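Local coordinates for protein lactaldehyde dehydrogenase (Escherichia coli, PDB 2IMP) that oxidises L-lactaldehyde irreversibly to L-lactate with NAD+, and also acts on glycolaldehyde, as a homotetramer of the aldehyde dehydrogenase family, at residues I24-P29 with V34-P39; N28-A33 with F314-E319. All blocks are in the same frame, centred on the assembly; numbering follows the deposited sequence.

In the fold
Contact 1 is the antiparallel pairing of strands 23-27 and 34-39, a beta hairpin near the N-terminus; contact 2 sets the loop of that hairpin against the distant loop 314-319, which lies between helices 298-310 and 331-346. The two share Asn28 and Pro29, and their centres are about 14 Å apart on the same side of the chain's centre. Helix 83-94 borders both, touching Asn28 and Ile35 in contact 1 and Pro317 in contact 2. The hairpin thus runs from the neighbourhood of the NAD(+) site, where Ile38 lies near Glu179, to a loop reached some 280 residues later in the chain.

Contact 1: residues I24-P29 with V34-P39; sequences IDVVNP and VISRIP
Strands 23-27 and 34-39 pair as the antiparallel arms of a beta hairpin at one edge of a four-stranded mixed sheet near the N-terminus, where 23-27 is the outermost strand; Ile24-Val27 carry the pairing. The ladder starts at Ile24 and Ile38, where Ile24 N gives a nearly straight bond to Ile38 O (2.8 Å) and Ile38 N answers to Ile24 O. Next along, Val26 N donates to Ser36 O at 2.7 Å. Here the register slips: Ile35 and Ser36 both face Val26, whose carbonyl O takes a good bond from Ile35 N (2.8 Å) and a weak one from Ser36 N. With CG1 held between the backbone N and the carbonyl carbon (chi1 62°), Ile35 lays that branch against Val26 CG1 at 3.8 Å, while its CG2 meets Asn28 CB at the same separation; a branched side chain can meet both at once. Cutting this side chain back to an alanine is likely to leave Val26 CG1 and Asn28 CB without apolar cover and open a gap beside helix 83-94, whose Glu92 and Glu93 the isoleucine also touches. Val26, Ser36 and Ile38 share a buried face; Ser36 OG, small enough to fit against Val26 CB, is hydrogen-bonded to Asn183. On the more exposed face charged residues are tolerated: Asp25 and Arg37 run side by side, and Asp25 OD1 stands in plane at the guanidinium edge, a long salt bridge of 3.6 Å to Arg37 NH1. Their flat groups are turned 76° apart, so no paired two-point grip forms, and Arg37 NE bonds instead to Gln6 on the neighbouring strand. Two residues opposite one, sharing its carbonyl, define a classic beta bulge, set here in a hairpin whose strand 34-39 also pairs with strand 5-11.

Contact 2: residues N28-A33 with F314-E319; sequences NPATEA and FGNPAE
Two Asx turns face each other where the hairpin loop 28-33 meets the loop 314-319. Direct contact is small and centres on Ala30, whose methyl CB rests 3.7 Å from Asn316 CG and also meets Pro317 CD at 4.1 Å. A one-carbon side chain suits this position, because the Asn316 amide and the Pro317 ring already lie against the methyl. With CG anti to the backbone N (chi1 -170°), the end of the Asn316 side chain comes nearer the hairpin loop, placing ND2 3.5 Å from Thr31 CG2, the two side chains passing at a slant. No direct hydrogen bond joins the loops; a water does so, accepting from Asn28 ND2 at 3.2 Å and donating to Asn316 OD1 at 2.7 Å. Each asparagine also folds its own loop, Asn28 OD1 taking the N-H of Ala30 and Asn316 OD1 that of Ala318, both at 2.8 Å. Asn316 OD1 is therefore gripped twice, by water and backbone, which likely fixes the rotation of its amide. Proline follows each asparagine, and both rings touch Pro327. Paired Asn-Pro Asx turns bridged by a water thus join the N-terminal hairpin to a loop far along the chain.

Contact 1: residues I24-P29 with V34-P39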
loop_
_atom_site.group_PDB
_atom_site.type_symbol
_atom_site.label_atom_id
_atom_site.label_comp_id
_atom_site.label_asym_id
_atom_site.label_seq_id
_atom_site.Cartn_x
_atom_site.Cartn_y
_atom_site.Cartn_z
ATOM N N ILE A 24 -8.675 -15.636 -44.797
ATOM C CA ILE A 24 -8.212 -16.766 -44.013
ATOM C C ILE A 24 -9.397 -17.621 -43.535
ATOM O O ILE A 24 -10.329 -17.104 -42.915
ATOM C CB ILE A 24 -7.409 -16.298 -42.778
ATOM C CG1 ILE A 24 -6.176 -15.508 -43.225
ATOM C CG2 ILE A 24 -6.993 -17.496 -41.942
ATOM C CD1 ILE A 24 -5.345 -14.958 -42.075
ATOM N N ASP A 25 -9.372 -18.909 -43.849
ATOM C CA ASP A 25 -10.457 -19.779 -43.429
ATOM C C ASP A 25 -10.405 -20.174 -41.945
ATOM O O ASP A 25 -9.355 -20.552 -41.435
ATOM C CB ASP A 25 -10.479 -21.079 -44.251
ATOM C CG ASP A 25 -10.905 -20.865 -45.693
ATOM O OD1 ASP A 25 -11.912 -20.169 -45.934
ATOM O OD2 ASP A 25 -10.232 -21.416 -46.589
ATOM N N VAL A 26 -11.536 -20.051 -41.266
ATOM C CA VAL A 26 -11.626 -20.479 -39.882
ATOM C C VAL A 26 -12.329 -21.850 -39.837
ATOM O O VAL A 26 -13.481 -21.985 -40.249
ATOM C CB VAL A 26 -12.394 -19.462 -39.018
ATOM C CG1 VAL A 26 -12.495 -19.970 -37.589
ATOM C CG2 VAL A 26 -11.674 -18.116 -39.045
ATOM N N VAL A 27 -11.608 -22.854 -39.360
ATOM C CA VAL A 27 -12.114 -24.211 -39.326
ATOM C C VAL A 27 -12.554 -24.764 -37.961
ATOM O O VAL A 27 -12.036 -24.366 -36.920
ATOM C CB VAL A 27 -11.041 -25.171 -39.894
ATOM C CG1 VAL A 27 -11.488 -26.596 -39.746
ATOM C CG2 VAL A 27 -10.768 -24.847 -41.353
ATOM N N ASN A 28 -13.522 -25.676 -37.993
ATOM C CA ASN A 28 -13.978 -26.353 -36.790
ATOM C C ASN A 28 -13.025 -27.532 -36.505
ATOM O O ASN A 28 -13.012 -28.511 -37.241
ATOM C CB ASN A 28 -15.397 -26.885 -36.982
ATOM C CG ASN A 28 -15.965 -27.499 -35.716
ATOM O OD1 ASN A 28 -15.260 -28.180 -34.969
ATOM N ND2 ASN A 28 -17.251 -27.272 -35.475
ATOM N N PRO A 29 -12.224 -27.440 -35.438
ATOM C CA PRO A 29 -11.271 -28.498 -35.090
ATOM C C PRO A 29 -11.854 -29.931 -34.937
ATOM O O PRO A 29 -11.119 -30.917 -34.993
ATOM C CB PRO A 29 -10.647 -27.975 -33.804
ATOM C CG PRO A 29 -11.800 -27.272 -33.161
ATOM C CD PRO A 29 -12.380 -26.493 -34.320
ATOM N N VAL A 34 -15.181 -25.467 -42.751
ATOM C CA VAL A 34 -15.029 -24.019 -42.695
ATOM C C VAL A 34 -16.262 -23.307 -42.095
ATOM O O VAL A 34 -17.335 -23.287 -42.693
ATOM C CB VAL A 34 -14.740 -23.445 -44.098
ATOM C CG1 VAL A 34 -14.563 -21.934 -44.022
ATOM C CG2 VAL A 34 -13.488 -24.096 -44.670
ATOM N N ILE A 35 -16.087 -22.731 -40.913
ATOM C CA ILE A 35 -17.180 -22.060 -40.231
ATOM C C ILE A 35 -17.259 -20.537 -40.476
ATOM O O ILE A 35 -18.304 -19.912 -40.293
ATOM C CB ILE A 35 -17.097 -22.349 -38.724
ATOM C CG1 ILE A 35 -15.789 -21.798 -38.153
ATOM C CG2 ILE A 35 -17.155 -23.856 -38.494
ATOM C CD1 ILE A 35 -15.543 -22.170 -36.701
ATOM N N SER A 36 -16.141 -19.964 -40.899
ATOM C CA SER A 36 -16.078 -18.543 -41.184
ATOM C C SER A 36 -14.774 -18.138 -41.860
ATOM O O SER A 36 -13.850 -18.941 -41.978
ATOM C CB SER A 36 -16.241 -17.728 -39.896
ATOM O OG SER A 36 -15.135 -17.915 -39.029
ATOM N N ARG A 37 -14.723 -16.890 -42.303
ATOM C CA ARG A 37 -13.544 -16.352 -42.945
ATOM C C ARG A 37 -13.202 -14.928 -42.472
ATOM O O ARG A 37 -14.087 -14.091 -42.284
ATOM C CB ARG A 37 -13.719 -16.358 -44.469
ATOM C CG ARG A 37 -13.570 -17.739 -45.113
ATOM C CD ARG A 37 -13.472 -17.633 -46.631
ATOM N NE ARG A 37 -14.777 -17.455 -47.258
ATOM C CZ ARG A 37 -15.592 -18.457 -47.575
ATOM N NH1 ARG A 37 -15.233 -19.710 -47.330
ATOM N NH2 ARG A 37 -16.771 -18.207 -48.130
ATOM N N ILE A 38 -11.918 -14.675 -42.258
ATOM C CA ILE A 38 -11.486 -13.358 -41.833
ATOM C C ILE A 38 -10.466 -12.747 -42.786
ATOM O O ILE A 38 -9.731 -13.462 -43.470
ATOM C CB ILE A 38 -10.860 -13.380 -40.416
ATOM C CG1 ILE A 38 -9.675 -14.344 -40.387
ATOM C CG2 ILE A 38 -11.913 -13.755 -39.389
ATOM C CD1 ILE A 38 -8.841 -14.246 -39.124
ATOM N N PRO A 39 -10.419 -11.417 -42.846
ATOM C CA PRO A 39 -9.456 -10.794 -43.745
ATOM C C PRO A 39 -7.999 -11.116 -43.413
ATOM O O PRO A 39 -7.624 -11.244 -42.244
ATOM C CB PRO A 39 -9.768 -9.301 -43.611
ATOM C CG PRO A 39 -10.464 -9.184 -42.299
ATOM C CD PRO A 39 -11.312 -10.414 -42.251
#

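Contact 2: residues N28-A33 with F314-E319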
loop_
_atom_site.group_PDB
_atom_site.type_symbol
_atom_site.label_atom_id
_atom_site.label_comp_id
_atom_site.label_asym_id
_atom_site.label_seq_id
_atom_site.Cartn_x
_atom_site.Cartn_y
_atom_site.Cartn_z
ATOM N N ASN A 28 -13.522 -25.676 -37.993
ATOM C CA ASN A 28 -13.978 -26.353 -36.790
ATOM C C ASN A 28 -13.025 -27.532 -36.505
ATOM O O ASN A 28 -13.012 -28.511 -37.241
ATOM C CB ASN A 28 -15.397 -26.885 -36.982
ATOM C CG ASN A 28 -15.965 -27.499 -35.716
ATOM O OD1 ASN A 28 -15.260 -28.180 -34.969
ATOM N ND2 ASN A 28 -17.251 -27.272 -35.475
ATOM N N PRO A 29 -12.224 -27.440 -35.438
ATOM C CA PRO A 29 -11.271 -28.498 -35.090
ATOM C C PRO A 29 -11.854 -29.931 -34.937
ATOM O O PRO A 29 -11.119 -30.917 -34.993
ATOM C CB PRO A 29 -10.647 -27.975 -33.804
ATOM C CG PRO A 29 -11.800 -27.272 -33.161
ATOM C CD PRO A 29 -12.380 -26.493 -34.320
ATOM N N ALA A 30 -13.161 -30.031 -34.740
ATOM C CA ALA A 30 -13.790 -31.336 -34.593
ATOM C C ALA A 30 -14.176 -31.999 -35.938
ATOM O O ALA A 30 -14.112 -33.219 -36.079
ATOM C CB ALA A 30 -15.027 -31.217 -33.702
ATOM N N THR A 31 -14.550 -31.170 -36.910
ATOM C CA THR A 31 -14.981 -31.647 -38.218
ATOM C C THR A 31 -14.149 -31.146 -39.421
ATOM O O THR A 31 -14.344 -31.603 -40.550
ATOM C CB THR A 31 -16.433 -31.230 -38.485
ATOM O OG1 THR A 31 -16.492 -29.806 -38.641
ATOM C CG2 THR A 31 -17.327 -31.634 -37.324
ATOM N N GLU A 32 -13.240 -30.213 -39.166
ATOM C CA GLU A 32 -12.419 -29.638 -40.220
ATOM C C GLU A 32 -13.207 -28.816 -41.262
ATOM O O GLU A 32 -12.675 -28.447 -42.307
ATOM C CB GLU A 32 -11.617 -30.729 -40.924
ATOM C CG GLU A 32 -10.405 -31.180 -40.140
ATOM C CD GLU A 32 -9.690 -32.332 -40.803
ATOM O OE1 GLU A 32 -10.183 -33.476 -40.703
ATOM O OE2 GLU A 32 -8.641 -32.092 -41.433
ATOM N N ALA A 33 -14.470 -28.539 -40.964
ATOM C CA ALA A 33 -15.293 -27.746 -41.862
ATOM C C ALA A 33 -15.104 -26.224 -41.659
ATOM O O ALA A 33 -14.886 -25.767 -40.534
ATOM C CB ALA A 33 -16.759 -28.108 -41.681
ATOM N N PHE A 314 -13.334 -38.567 -25.481
ATOM C CA PHE A 314 -13.085 -37.461 -26.389
ATOM C C PHE A 314 -14.016 -37.474 -27.611
ATOM O O PHE A 314 -14.528 -38.528 -27.994
ATOM C CB PHE A 314 -11.617 -37.457 -26.833
ATOM C CG PHE A 314 -11.207 -38.670 -27.621
ATOM C CD1 PHE A 314 -11.571 -38.808 -28.957
ATOM C CD2 PHE A 314 -10.447 -39.674 -27.027
ATOM C CE1 PHE A 314 -11.174 -39.923 -29.695
ATOM C CE2 PHE A 314 -10.046 -40.793 -27.754
ATOM C CZ PHE A 314 -10.412 -40.920 -29.089
ATOM N N GLY A 315 -14.242 -36.305 -28.198
ATOM C CA GLY A 315 -15.109 -36.222 -29.358
ATOM C C GLY A 315 -15.581 -34.811 -29.662
ATOM O O GLY A 315 -15.088 -33.838 -29.087
ATOM N N ASN A 316 -16.537 -34.706 -30.580
ATOM C CA ASN A 316 -17.099 -33.422 -30.980
ATOM C C ASN A 316 -17.905 -32.725 -29.847
ATOM O O ASN A 316 -18.985 -33.184 -29.472
ATOM C CB ASN A 316 -18.003 -33.627 -32.197
ATOM C CG ASN A 316 -18.439 -32.325 -32.824
ATOM O OD1 ASN A 316 -18.698 -31.345 -32.129
ATOM N ND2 ASN A 316 -18.542 -32.311 -34.147
ATOM N N PRO A 317 -17.381 -31.607 -29.312
ATOM C CA PRO A 317 -18.020 -30.841 -28.234
ATOM C C PRO A 317 -19.477 -30.435 -28.548
ATOM O O PRO A 317 -20.335 -30.433 -27.668
ATOM C CB PRO A 317 -17.119 -29.614 -28.096
ATOM C CG PRO A 317 -15.801 -30.094 -28.571
ATOM C CD PRO A 317 -16.159 -30.929 -29.771
ATOM N N ALA A 318 -19.730 -30.080 -29.801
ATOM C CA ALA A 318 -21.060 -29.660 -30.223
ATOM C C ALA A 318 -22.131 -30.776 -30.204
ATOM O O ALA A 318 -23.315 -30.502 -30.006
ATOM C CB ALA A 318 -20.986 -29.044 -31.621
ATOM N N GLU A 319 -21.702 -32.018 -30.397
ATOM C CA GLU A 319 -22.631 -33.140 -30.429
ATOM C C GLU A 319 -22.648 -34.009 -29.163
ATOM O O GLU A 319 -23.520 -34.859 -28.992
ATOM C CB GLU A 319 -22.337 -34.016 -31.645
ATOM C CG GLU A 319 -22.274 -33.230 -32.937
ATOM C CD GLU A 319 -22.530 -34.086 -34.153
ATOM O OE1 GLU A 319 -21.815 -35.095 -34.339
ATOM O OE2 GLU A 319 -23.451 -33.745 -34.927
HETATM O O HOH W 1 -18.035 -28.801 -32.798
#